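PDB 1XP4: D-alanyl-D-alanine carboxypeptidase from Streptococcus pneumoniae R6, which probably removes C-terminal D-alanyl residues from sugar-peptide precursors of the cell wall, as a penicillin-binding serine carboxypeptidase of the S11 family. Local coordinates for residues E311-I316 against G347-E352; I18-N23 against D172-A177; I84-R89 against E94-A99; I46-V51 against E98-S103; T140-N143 against N148-T151. One frame throughout, in Å; residues are numbered along the deposited sequence.

How the interactions relate
Interactions 2, 3, 4 and 5 lie in the catalytic domain, and interaction 1 lies in the C-terminal beta domain. Along the chain, interactions 3, 4 and 5 are nested inside the long loop closed by interaction 2, and interaction 1 follows. Interactions 3 and 4 share helix 93-103, with centres about 12 Å apart. Interaction 2 joins the five-stranded sheet to helix 170-183, which in turn touches helix 44-57 of interaction 4. Interaction 5 sits in a loop about 17 Å from interaction 4, centre to centre. Interactions 1 and 2 touch through Ile316 and Glu21, at the junction of the two domains. Interaction 1 is about 44 Å from interaction 3, centre to centre, and away from the predicted active site.

Interaction 1 (E311-I316 against G347-E352); sequences EDIYLI and GHLTYE
The hydroxyl of Tyr351 comes near the backbone carbonyl of Ile316, with Tyr351 OH 3.6 Å from Ile316 O. This is a loose approach and not a hydrogen bond. The hydroxyl has a weak hydrogen bond to Gln325 NE2 instead. The rest of the contact is apolar. Leu315 CD1 lies over one face of the Tyr351 ring, 4.3 Å from its centroid and 19° off the ring normal, a CH-pi contact. It is displaced toward the rim, on the side of CG and CD1. The second branch reaches the root of the same side chain, with Leu315 CD2 3.9 Å from Tyr351 CB. The tyrosine is thus held from the ring down to CB. Its CG is anti to the backbone N (chi1 169°), which carries the ring under Leu315 CD1 and on toward Ile316. Two residues earlier on each segment, Ile313 and Leu349 meet obliquely at their branch ends, with Ile313 CD1 3.9 Å from Leu349 CD1. The pairs Ile313-Leu349 and Leu315-Tyr351 step along both segments in the same direction. Their CA atoms stay well apart, as expected for layers joined through side chains. Strand 313-318 pairs with strand 278-284, while strand 345-350 pairs with strand 368-373. The contact therefore packs one sheet against another in the beta-rich C-terminal domain, with Phe369 of strand 368-373 and Val327 of a loop filling in beside it.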
# COMPACT_ATOMS: atom_id res chain seq x y z
N GLU A 311 -3.78 -0.98 24.30
CA GLU A 311 -4.73 -0.61 23.25
C GLU A 311 -5.52 -1.88 23.02
O GLU A 311 -5.16 -2.93 23.49
CB GLU A 311 -4.03 -0.20 21.97
CG GLU A 311 -3.30 1.13 22.12
CD GLU A 311 -2.65 1.57 20.82
OE1 GLU A 311 -2.59 0.77 19.89
OE2 GLU A 311 -2.28 2.74 20.71
N ASP A 312 -6.64 -1.79 22.29
CA ASP A 312 -7.41 -3.04 22.16
C ASP A 312 -6.78 -3.96 21.06
O ASP A 312 -6.45 -3.52 19.97
CB ASP A 312 -8.86 -2.65 21.76
CG ASP A 312 -9.80 -2.43 22.97
OD1 ASP A 312 -9.40 -2.75 24.07
OD2 ASP A 312 -10.93 -1.97 22.81
N ILE A 313 -6.66 -5.26 21.33
CA ILE A 313 -6.07 -6.18 20.38
C ILE A 313 -7.12 -7.04 19.69
O ILE A 313 -7.95 -7.68 20.34
CB ILE A 313 -5.04 -7.08 21.07
CG1 ILE A 313 -3.93 -6.21 21.67
CG2 ILE A 313 -4.45 -8.08 20.08
CD1 ILE A 313 -2.83 -6.99 22.37
N TYR A 314 -7.07 -7.03 18.35
CA TYR A 314 -7.98 -7.82 17.52
C TYR A 314 -7.16 -8.73 16.61
O TYR A 314 -5.98 -8.48 16.35
CB TYR A 314 -8.86 -6.91 16.65
CG TYR A 314 -9.85 -6.06 17.40
CD1 TYR A 314 -9.45 -4.91 18.07
CD2 TYR A 314 -11.21 -6.39 17.41
CE1 TYR A 314 -10.38 -4.11 18.75
CE2 TYR A 314 -12.14 -5.60 18.08
CZ TYR A 314 -11.72 -4.46 18.75
OH TYR A 314 -12.64 -3.67 19.41
N LEU A 315 -7.81 -9.79 16.13
CA LEU A 315 -7.18 -10.75 15.23
C LEU A 315 -8.16 -11.08 14.12
O LEU A 315 -9.38 -11.01 14.31
CB LEU A 315 -6.86 -12.05 15.96
CG LEU A 315 -5.94 -12.04 17.17
CD1 LEU A 315 -5.81 -13.45 17.65
CD2 LEU A 315 -4.58 -11.47 16.84
N ILE A 316 -7.64 -11.43 12.95
CA ILE A 316 -8.49 -11.80 11.83
C ILE A 316 -8.93 -13.23 12.11
O ILE A 316 -8.12 -14.06 12.49
CB ILE A 316 -7.74 -11.77 10.50
CG1 ILE A 316 -7.03 -10.44 10.32
CG2 ILE A 316 -8.72 -11.96 9.35
CD1 ILE A 316 -6.37 -10.31 8.98
N GLY A 347 6.89 -7.45 26.62
CA GLY A 347 6.70 -8.73 25.97
C GLY A 347 5.85 -8.57 24.73
O GLY A 347 5.48 -7.45 24.38
N HIS A 348 5.54 -9.68 24.07
CA HIS A 348 4.73 -9.64 22.87
C HIS A 348 3.74 -10.79 22.78
O HIS A 348 4.03 -11.91 23.18
CB HIS A 348 5.63 -9.65 21.63
CG HIS A 348 6.36 -8.36 21.41
ND1 HIS A 348 7.54 -8.04 22.07
CD2 HIS A 348 6.06 -7.29 20.64
CE1 HIS A 348 7.92 -6.82 21.71
NE2 HIS A 348 7.04 -6.35 20.84
N LEU A 349 2.55 -10.48 22.28
CA LEU A 349 1.49 -11.47 22.08
C LEU A 349 1.54 -11.79 20.60
O LEU A 349 1.23 -10.94 19.77
CB LEU A 349 0.12 -10.87 22.41
CG LEU A 349 -0.65 -11.29 23.66
CD1 LEU A 349 -1.99 -10.57 23.68
CD2 LEU A 349 -0.86 -12.79 23.66
N THR A 350 1.93 -13.01 20.25
CA THR A 350 2.01 -13.38 18.84
C THR A 350 0.90 -14.34 18.45
O THR A 350 0.59 -15.27 19.20
CB THR A 350 3.34 -14.05 18.51
OG1 THR A 350 3.43 -15.30 19.19
CG2 THR A 350 4.50 -13.16 18.94
N TYR A 351 0.30 -14.09 17.29
CA TYR A 351 -0.79 -14.93 16.79
C TYR A 351 -0.21 -16.06 15.94
O TYR A 351 0.34 -15.82 14.86
CB TYR A 351 -1.75 -14.07 15.96
CG TYR A 351 -2.81 -14.82 15.16
CD1 TYR A 351 -3.34 -16.02 15.62
CD2 TYR A 351 -3.30 -14.30 13.96
CE1 TYR A 351 -4.34 -16.68 14.90
CE2 TYR A 351 -4.29 -14.94 13.25
CZ TYR A 351 -4.81 -16.14 13.72
OH TYR A 351 -5.81 -16.79 13.02
N GLU A 352 -0.34 -17.28 16.44
CA GLU A 352 0.16 -18.45 15.73
C GLU A 352 -0.91 -18.89 14.73
O GLU A 352 -1.64 -19.86 14.93
CB GLU A 352 0.51 -19.55 16.74
CG GLU A 352 1.33 -19.01 17.92
CD GLU A 352 1.61 -20.04 19.00
OE1 GLU A 352 2.57 -20.83 18.84
OE2 GLU A 352 0.88 -20.05 20.01

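Interaction 2 (I18-N23 against D172-A177); sequences IAVEAN and DVAIVA
Ile18 and Val20 meet Ala174 where strand and helix pack together. The methyl of Ala174 points at the strand and serves both partners. Ile18 CG2 is 3.9 Å from Ala174 CB. Val20 CG2 is a little farther, 4.3 Å from Ala174 CB. All three residues are buried, and the contact is purely apolar. The small alanine lets the helix come close: the CA atoms of Val20 and Ala174 are 7.2 Å apart. In Ile18 the CG1 branch is anti to the backbone N (chi1 -169°). That leaves CG2 in the crowded position between the backbone N and the carbonyl carbon, and it is this branch that reaches the alanine.

The next shell fixes both sides. In the helix, regular backbone bonds, Ala177 N to Val173 O at 2.8 Å among them, hold the turn that carries Ala174. In the strand, Ile18 and Val20 are bonded through their backbones to Val249 and Ile247 of strand 244-253. Past the strand end, the chain turns at Ala22 and Asn23. There Glu21 OE2 takes a weak hydrogen bond from Asn23 N. Arg178, on the same helix as Ala174, reaches back to the carbonyls of Ala22 and Asn23.

Strand 17-21 lies between strands 26-31 and 244-253 in the five-stranded antiparallel sheet of the penicillin-binding catalytic fold. Helix 170-183 packs on the face of Ile18 and Val20. Ala19 points the other way, onto Leu270 and Ile274 of helix 262-277, so the sheet is sandwiched between helices.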
# COMPACT_ATOMS: atom_id res chain seq x y z
N ILE A 18 -5.07 -10.24 -5.43
CA ILE A 18 -4.71 -10.63 -4.07
C ILE A 18 -5.26 -9.56 -3.14
O ILE A 18 -5.31 -8.38 -3.48
CB ILE A 18 -3.18 -10.73 -3.86
CG1 ILE A 18 -2.90 -11.40 -2.51
CG2 ILE A 18 -2.55 -9.34 -3.88
CD1 ILE A 18 -1.43 -11.71 -2.27
N ALA A 19 -5.68 -9.99 -1.95
CA ALA A 19 -6.22 -9.08 -0.96
C ALA A 19 -5.51 -9.34 0.36
O ALA A 19 -5.32 -10.49 0.74
CB ALA A 19 -7.71 -9.31 -0.82
N VAL A 20 -5.12 -8.28 1.06
CA VAL A 20 -4.45 -8.46 2.35
C VAL A 20 -4.92 -7.47 3.40
O VAL A 20 -5.35 -6.37 3.08
CB VAL A 20 -2.91 -8.33 2.23
CG1 VAL A 20 -2.38 -9.42 1.34
CG2 VAL A 20 -2.53 -6.96 1.69
N GLU A 21 -4.84 -7.88 4.66
CA GLU A 21 -5.23 -7.00 5.76
C GLU A 21 -3.99 -6.14 5.92
O GLU A 21 -2.92 -6.63 6.25
CB GLU A 21 -5.51 -7.81 7.01
CG GLU A 21 -6.08 -7.00 8.16
CD GLU A 21 -5.01 -6.26 8.93
OE1 GLU A 21 -4.03 -6.92 9.35
OE2 GLU A 21 -5.16 -5.03 9.12
N ALA A 22 -4.14 -4.84 5.65
CA ALA A 22 -3.02 -3.90 5.70
C ALA A 22 -2.03 -4.08 6.84
O ALA A 22 -0.84 -4.33 6.60
CB ALA A 22 -3.54 -2.48 5.72
N ASN A 23 -2.51 -3.97 8.07
CA ASN A 23 -1.62 -4.06 9.20
C ASN A 23 -0.74 -5.29 9.32
O ASN A 23 0.48 -5.16 9.50
CB ASN A 23 -2.41 -3.86 10.49
CG ASN A 23 -1.51 -3.50 11.64
OD1 ASN A 23 -0.47 -2.87 11.44
ND2 ASN A 23 -1.90 -3.89 12.85
N ASP A 172 3.52 -8.76 -5.22
CA ASP A 172 4.49 -7.68 -5.16
C ASP A 172 3.79 -6.34 -4.94
O ASP A 172 4.21 -5.55 -4.09
CB ASP A 172 5.31 -7.62 -6.45
CG ASP A 172 6.26 -8.79 -6.59
OD1 ASP A 172 6.80 -9.24 -5.56
OD2 ASP A 172 6.47 -9.25 -7.73
N VAL A 173 2.73 -6.09 -5.71
CA VAL A 173 1.99 -4.84 -5.58
C VAL A 173 1.45 -4.67 -4.17
O VAL A 173 1.54 -3.58 -3.60
CB VAL A 173 0.83 -4.78 -6.58
CG1 VAL A 173 0.09 -3.48 -6.43
CG2 VAL A 173 1.35 -4.91 -8.00
N ALA A 174 0.90 -5.74 -3.61
CA ALA A 174 0.36 -5.70 -2.25
C ALA A 174 1.44 -5.19 -1.31
O ALA A 174 1.20 -4.30 -0.49
CB ALA A 174 -0.08 -7.09 -1.83
N ILE A 175 2.64 -5.76 -1.42
CA ILE A 175 3.75 -5.35 -0.58
C ILE A 175 3.97 -3.84 -0.74
O ILE A 175 4.00 -3.10 0.24
CB ILE A 175 5.02 -6.16 -0.95
CG1 ILE A 175 4.84 -7.62 -0.48
CG2 ILE A 175 6.27 -5.52 -0.33
CD1 ILE A 175 5.97 -8.60 -0.87
N VAL A 176 4.11 -3.39 -1.98
CA VAL A 176 4.30 -1.97 -2.26
C VAL A 176 3.21 -1.11 -1.61
O VAL A 176 3.49 -0.18 -0.85
CB VAL A 176 4.28 -1.71 -3.78
CG1 VAL A 176 4.27 -0.21 -4.07
CG2 VAL A 176 5.50 -2.39 -4.43
N ALA A 177 1.96 -1.43 -1.91
CA ALA A 177 0.86 -0.68 -1.33
C ALA A 177 0.96 -0.69 0.20
O ALA A 177 0.82 0.35 0.85
CB ALA A 177 -0.47 -1.29 -1.78

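Interaction 3 (I84-R89 against E94-A99); sequences IPMEAR and EELLEA
Ile84 opens the loop segment by reaching Ala99 with the end of its longer branch. Ile84 CD1 is 3.8 Å from Ala99 CB, and the methyl of Ala99 points back at the loop. In Ile84, CG1 lies between the backbone N and the carbonyl carbon (chi1 62°), and the outer bond is extended, which sends CD1 out toward the helix. After Pro85 comes Met86, modelled as selenomethionine. Its side chain is stretched out, with chi2 178° and chi3 -165°, and spans the wider gap to the helix. Its terminal methyl makes the touch: Met86 CE is 4.3 Å from Leu96 CD2. Leu96 and Ala99 are three residues apart, so they lie on one side of helix 93-103. This helix belongs to the helical part of the penicillin-binding catalytic domain and ends just before Ser104, a predicted active-site residue. The side chain of Ala99 is about 9 Å from those of Ser104 and Lys44. Phe198 of strand 195-198 touches Ile84, Met86 and Ala99, and closes in the same apolar patch. Leu96 also rests on Ala111 and Leu112 of helix 106-117. From Met86 the loop bends in a type I beta turn through Glu87 and Ala88, closed by Arg89 N to Met86 O at 2.8 Å. The turn brings the chain back toward the helix, while the side chain of Arg89 heads outward and its NH2 forms a salt bridge with Asp70.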
# COMPACT_ATOMS: atom_id res chain seq x y z
N ILE A 84 -2.34 16.41 -17.89
CA ILE A 84 -3.10 17.64 -17.71
C ILE A 84 -2.20 18.77 -18.20
O ILE A 84 -0.98 18.64 -18.21
CB ILE A 84 -3.46 17.86 -16.22
CG1 ILE A 84 -2.19 18.00 -15.39
CG2 ILE A 84 -4.26 16.68 -15.70
CD1 ILE A 84 -2.44 18.17 -13.91
N PRO A 85 -2.80 19.89 -18.63
CA PRO A 85 -2.00 21.01 -19.12
C PRO A 85 -0.96 21.46 -18.09
O PRO A 85 -1.28 21.57 -16.91
CB PRO A 85 -3.05 22.08 -19.38
CG PRO A 85 -4.27 21.28 -19.74
CD PRO A 85 -4.24 20.19 -18.71
N MSE A 86 0.26 21.71 -18.55
CA MSE A 86 1.34 22.18 -17.67
C MSE A 86 2.13 23.25 -18.39
O MSE A 86 3.36 23.30 -18.33
CB MSE A 86 2.27 21.02 -17.32
CG MSE A 86 1.69 20.08 -16.30
SE MSE A 86 2.88 18.62 -15.92
CE MSE A 86 1.60 17.47 -15.03
N GLU A 87 1.40 24.14 -19.06
CA GLU A 87 2.01 25.20 -19.84
C GLU A 87 2.89 26.18 -19.08
O GLU A 87 3.59 26.97 -19.68
CB GLU A 87 0.92 25.96 -20.61
CG GLU A 87 0.34 25.16 -21.78
CD GLU A 87 1.43 24.66 -22.73
OE1 GLU A 87 2.31 25.47 -23.09
OE2 GLU A 87 1.40 23.46 -23.11
N ALA A 88 2.85 26.11 -17.76
CA ALA A 88 3.67 26.99 -16.94
C ALA A 88 5.02 26.33 -16.66
O ALA A 88 5.93 26.96 -16.12
CB ALA A 88 2.95 27.30 -15.63
N ARG A 89 5.14 25.06 -17.03
CA ARG A 89 6.36 24.27 -16.85
C ARG A 89 7.09 24.39 -15.51
O ARG A 89 8.30 24.20 -15.43
CB ARG A 89 7.35 24.58 -17.98
CG ARG A 89 7.04 23.90 -19.32
CD ARG A 89 7.67 24.70 -20.46
NE ARG A 89 8.48 23.90 -21.38
CZ ARG A 89 9.58 23.24 -21.03
NH1 ARG A 89 10.00 23.27 -19.78
NH2 ARG A 89 10.27 22.56 -21.93
N GLU A 94 3.85 19.21 -4.16
CA GLU A 94 2.51 18.84 -3.73
C GLU A 94 1.57 18.85 -4.92
O GLU A 94 0.69 18.00 -5.05
CB GLU A 94 2.02 19.81 -2.65
CG GLU A 94 0.61 19.53 -2.13
CD GLU A 94 0.20 20.44 -0.98
OE1 GLU A 94 0.21 21.68 -1.15
OE2 GLU A 94 -0.15 19.92 0.11
N GLU A 95 1.74 19.82 -5.81
CA GLU A 95 0.87 19.90 -6.97
C GLU A 95 1.04 18.69 -7.88
O GLU A 95 0.05 18.09 -8.32
CB GLU A 95 1.14 21.20 -7.73
CG GLU A 95 0.86 22.44 -6.89
CD GLU A 95 0.87 23.72 -7.69
OE1 GLU A 95 1.94 24.07 -8.25
OE2 GLU A 95 -0.20 24.38 -7.76
N LEU A 96 2.29 18.32 -8.15
CA LEU A 96 2.56 17.17 -9.00
C LEU A 96 2.11 15.88 -8.31
O LEU A 96 1.55 14.98 -8.93
CB LEU A 96 4.04 17.10 -9.33
CG LEU A 96 4.56 18.29 -10.13
CD1 LEU A 96 6.06 18.16 -10.31
CD2 LEU A 96 3.84 18.35 -11.48
N LEU A 97 2.36 15.81 -7.01
CA LEU A 97 1.97 14.65 -6.23
C LEU A 97 0.46 14.44 -6.35
O LEU A 97 -0.02 13.33 -6.56
CB LEU A 97 2.33 14.86 -4.76
CG LEU A 97 3.19 13.79 -4.11
CD1 LEU A 97 3.40 14.17 -2.65
CD2 LEU A 97 2.53 12.43 -4.24
N GLU A 98 -0.28 15.53 -6.21
CA GLU A 98 -1.73 15.47 -6.31
C GLU A 98 -2.10 15.06 -7.74
O GLU A 98 -2.94 14.19 -7.94
CB GLU A 98 -2.33 16.84 -5.96
CG GLU A 98 -3.75 16.79 -5.42
CD GLU A 98 -3.88 17.46 -4.06
OE1 GLU A 98 -3.08 17.15 -3.16
OE2 GLU A 98 -4.79 18.30 -3.88
N ALA A 99 -1.46 15.69 -8.72
CA ALA A 99 -1.72 15.38 -10.13
C ALA A 99 -1.39 13.92 -10.45
O ALA A 99 -2.10 13.26 -11.22
CB ALA A 99 -0.93 16.31 -11.02

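Interaction 4 (I46-V51 against E98-S103); sequences ITVYLV and EATLVS
The backbones of two helices come nearest at Val48 and Leu101, whose CA atoms are 8.2 Å apart. Both helices belong to the active-site framework of the penicillin-binding fold. Helix 44-57 starts at Lys44, the predicted proton acceptor of the SxxK motif. Helix 93-103 leads to Ser104, another predicted active-site residue. The contact is buried and apolar. Val48 and Leu101 reach toward each other tip to tip. The CG2 branch of Val48 does most of the touching: Val48 CG2 is 3.7 Å from Leu101 CD2 and 3.8 Å from Leu101 CG. The other branch stays near too, with Val48 CG1 4.2 Å from Leu101 CD1. In Leu101, CG is anti to the carbonyl carbon (chi1 -66°), and this brings the branched end across to Val48. The contact borders the predicted active site. The side chain of Leu101 is about 4 Å from that of Lys224, a predicted substrate-binding residue. The side chain of Thr100 is about as near that of Lys44. Thr100 turns its hydroxyl back into its own helix, where OG1 is hydrogen-bonded to Leu96 O, and offers its methyl to the valine: Thr100 CG2 is 4.1 Å from Val48 CG2.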
# COMPACT_ATOMS: atom_id res chain seq x y z
N ILE A 46 5.21 3.07 -6.45
CA ILE A 46 6.61 2.91 -6.11
C ILE A 46 7.23 4.30 -6.23
O ILE A 46 7.99 4.74 -5.37
CB ILE A 46 7.32 1.94 -7.06
CG1 ILE A 46 6.48 0.66 -7.23
CG2 ILE A 46 8.68 1.57 -6.48
CD1 ILE A 46 6.96 -0.25 -8.34
N THR A 47 6.87 5.00 -7.30
CA THR A 47 7.37 6.36 -7.56
C THR A 47 7.10 7.29 -6.39
O THR A 47 8.01 7.94 -5.86
CB THR A 47 6.70 6.97 -8.81
OG1 THR A 47 7.07 6.21 -9.97
CG2 THR A 47 7.13 8.42 -8.98
N VAL A 48 5.84 7.34 -6.00
CA VAL A 48 5.39 8.19 -4.90
C VAL A 48 6.06 7.86 -3.56
O VAL A 48 6.17 8.73 -2.70
CB VAL A 48 3.84 8.09 -4.80
CG1 VAL A 48 3.37 8.42 -3.40
CG2 VAL A 48 3.20 9.05 -5.80
N TYR A 49 6.51 6.62 -3.39
CA TYR A 49 7.18 6.23 -2.15
C TYR A 49 8.53 6.91 -2.05
O TYR A 49 8.95 7.31 -0.98
CB TYR A 49 7.40 4.72 -2.08
CG TYR A 49 7.88 4.26 -0.72
CD1 TYR A 49 6.97 3.95 0.29
CD2 TYR A 49 9.25 4.13 -0.44
CE1 TYR A 49 7.40 3.52 1.55
CE2 TYR A 49 9.69 3.71 0.82
CZ TYR A 49 8.76 3.40 1.81
OH TYR A 49 9.18 2.96 3.05
N LEU A 50 9.23 7.02 -3.17
CA LEU A 50 10.53 7.67 -3.13
C LEU A 50 10.37 9.17 -2.90
O LEU A 50 11.25 9.82 -2.32
CB LEU A 50 11.29 7.38 -4.43
CG LEU A 50 11.58 5.89 -4.69
CD1 LEU A 50 12.31 5.72 -6.01
CD2 LEU A 50 12.42 5.32 -3.55
N VAL A 51 9.23 9.71 -3.33
CA VAL A 51 8.94 11.13 -3.17
C VAL A 51 8.69 11.48 -1.70
O VAL A 51 9.18 12.51 -1.22
CB VAL A 51 7.69 11.53 -3.97
CG1 VAL A 51 7.43 13.01 -3.79
CG2 VAL A 51 7.88 11.20 -5.44
N GLU A 98 -0.28 15.53 -6.21
CA GLU A 98 -1.73 15.47 -6.31
C GLU A 98 -2.10 15.06 -7.74
O GLU A 98 -2.94 14.19 -7.94
CB GLU A 98 -2.33 16.84 -5.96
CG GLU A 98 -3.75 16.79 -5.42
CD GLU A 98 -3.88 17.46 -4.06
OE1 GLU A 98 -3.08 17.15 -3.16
OE2 GLU A 98 -4.79 18.30 -3.88
N ALA A 99 -1.46 15.69 -8.72
CA ALA A 99 -1.72 15.38 -10.13
C ALA A 99 -1.39 13.92 -10.45
O ALA A 99 -2.10 13.26 -11.22
CB ALA A 99 -0.93 16.31 -11.02
N THR A 100 -0.31 13.41 -9.86
CA THR A 100 0.11 12.03 -10.08
C THR A 100 -0.87 11.00 -9.53
O THR A 100 -1.35 10.13 -10.26
CB THR A 100 1.51 11.75 -9.45
OG1 THR A 100 2.51 12.48 -10.16
CG2 THR A 100 1.85 10.28 -9.52
N LEU A 101 -1.18 11.10 -8.24
CA LEU A 101 -2.07 10.14 -7.61
C LEU A 101 -3.54 10.26 -7.95
O LEU A 101 -4.24 9.25 -8.04
CB LEU A 101 -1.89 10.22 -6.09
CG LEU A 101 -0.52 9.77 -5.57
CD1 LEU A 101 -0.37 10.13 -4.11
CD2 LEU A 101 -0.38 8.28 -5.78
N VAL A 102 -4.02 11.47 -8.16
CA VAL A 102 -5.43 11.68 -8.47
C VAL A 102 -5.80 11.54 -9.95
O VAL A 102 -6.82 10.95 -10.28
CB VAL A 102 -5.88 13.07 -7.99
CG1 VAL A 102 -7.34 13.29 -8.34
CG2 VAL A 102 -5.65 13.20 -6.49
N SER A 103 -4.96 12.08 -10.83
CA SER A 103 -5.24 12.03 -12.26
C SER A 103 -4.29 11.13 -13.06
O SER A 103 -4.43 10.98 -14.28
CB SER A 103 -5.19 13.44 -12.82
OG SER A 103 -5.98 14.30 -12.02

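Interaction 5 (T140-N143 against N148-T151); sequences TVVN and NNET
Asn143 and Asn149 meet with their amide planes nearly at right angles, 81° apart. Asn143 ND2 gives a hydrogen bond to Asn149 OD1, 3.2 Å long and clearly bent. The acceptor lies in the amide plane of Asn143. Relative to the carbonyl of Asn149, however, the donor stands above the plane, 38° out of it, and does not follow a lone pair. In Asn143, CG sits between the backbone N and the carbonyl carbon (chi1 49°), which keeps the amide close to its own chain. There Asn143 OD1 accepts from Gly146 N, and ND2 has a second, weak bond to Leu147 O. The amide of Asn143 is thus gripped at both ends.

A water adds to the hold on Asn149. It donates to Asn149 OD1 at 3.1 Å and to Val142 O at 2.7 Å, so Asn149 OD1 receives two bonds, one from the water and one from Asn143 ND2. Asn149 ND2 is bound in turn to Lys161 O, which fixes which way round the amide lies. Val142 packs obliquely against the same group, with Val142 CG2 4.0 Å from Asn149 ND2.

Just before Asn149, Asn148 OD1 accepts from Glu150 N at 3.0 Å. This is an Asx turn, and it shapes the start of the segment.

Thr140 pairs through its backbone with Lys167, so the long excursion between them starts and ends side by side. This is consistent with the omega-like loop of this protein. The side chain of Asn143 lies about 8 Å from that of Lys44, the predicted proton acceptor, placing the loop at the border of the predicted active site.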
# COMPACT_ATOMS: atom_id res chain seq x y z
N THR A 140 10.23 -5.86 -12.87
CA THR A 140 10.84 -5.33 -14.08
C THR A 140 10.42 -3.88 -14.17
O THR A 140 9.27 -3.58 -14.48
CB THR A 140 10.32 -6.04 -15.33
OG1 THR A 140 10.71 -7.41 -15.31
CG2 THR A 140 10.86 -5.35 -16.59
N VAL A 141 11.36 -2.97 -13.90
CA VAL A 141 11.05 -1.55 -13.94
C VAL A 141 11.93 -0.82 -14.94
O VAL A 141 13.16 -0.81 -14.81
CB VAL A 141 11.23 -0.89 -12.55
CG1 VAL A 141 10.79 0.58 -12.61
CG2 VAL A 141 10.43 -1.65 -11.50
N VAL A 142 11.30 -0.20 -15.92
CA VAL A 142 12.02 0.55 -16.93
C VAL A 142 11.66 2.04 -16.90
O VAL A 142 12.42 2.87 -17.40
CB VAL A 142 11.75 -0.04 -18.33
CG1 VAL A 142 12.35 -1.43 -18.41
CG2 VAL A 142 10.24 -0.07 -18.63
N ASN A 143 10.50 2.37 -16.33
CA ASN A 143 10.09 3.77 -16.23
C ASN A 143 9.32 4.05 -14.95
O ASN A 143 8.92 3.14 -14.24
CB ASN A 143 9.29 4.23 -17.45
CG ASN A 143 8.17 3.29 -17.84
OD1 ASN A 143 7.24 3.05 -17.07
ND2 ASN A 143 8.25 2.75 -19.05
N ASN A 148 3.89 2.35 -21.75
CA ASN A 148 4.67 1.42 -22.53
C ASN A 148 5.77 2.29 -23.16
O ASN A 148 5.54 3.47 -23.42
CB ASN A 148 3.79 0.79 -23.60
CG ASN A 148 4.52 -0.24 -24.42
OD1 ASN A 148 5.21 0.09 -25.39
ND2 ASN A 148 4.40 -1.51 -24.04
N ASN A 149 6.95 1.72 -23.38
CA ASN A 149 8.03 2.50 -23.96
C ASN A 149 7.73 3.09 -25.35
O ASN A 149 8.22 4.16 -25.70
CB ASN A 149 9.30 1.67 -24.03
CG ASN A 149 9.99 1.54 -22.68
OD1 ASN A 149 9.81 2.37 -21.80
ND2 ASN A 149 10.80 0.50 -22.53
N GLU A 150 6.91 2.40 -26.14
CA GLU A 150 6.58 2.90 -27.47
C GLU A 150 5.96 4.28 -27.36
O GLU A 150 5.93 5.03 -28.34
CB GLU A 150 5.60 1.97 -28.19
CG GLU A 150 6.05 0.52 -28.30
CD GLU A 150 5.10 -0.33 -29.13
OE1 GLU A 150 3.90 0.02 -29.21
OE2 GLU A 150 5.55 -1.36 -29.70
N THR A 151 5.47 4.62 -26.17
CA THR A 151 4.85 5.92 -25.93
C THR A 151 5.92 6.94 -25.59
O THR A 151 5.71 8.14 -25.72
CB THR A 151 3.85 5.87 -24.75
OG1 THR A 151 2.84 4.89 -25.00
CG2 THR A 151 3.19 7.23 -24.56
O HOH W 1 12.21 3.35 -20.07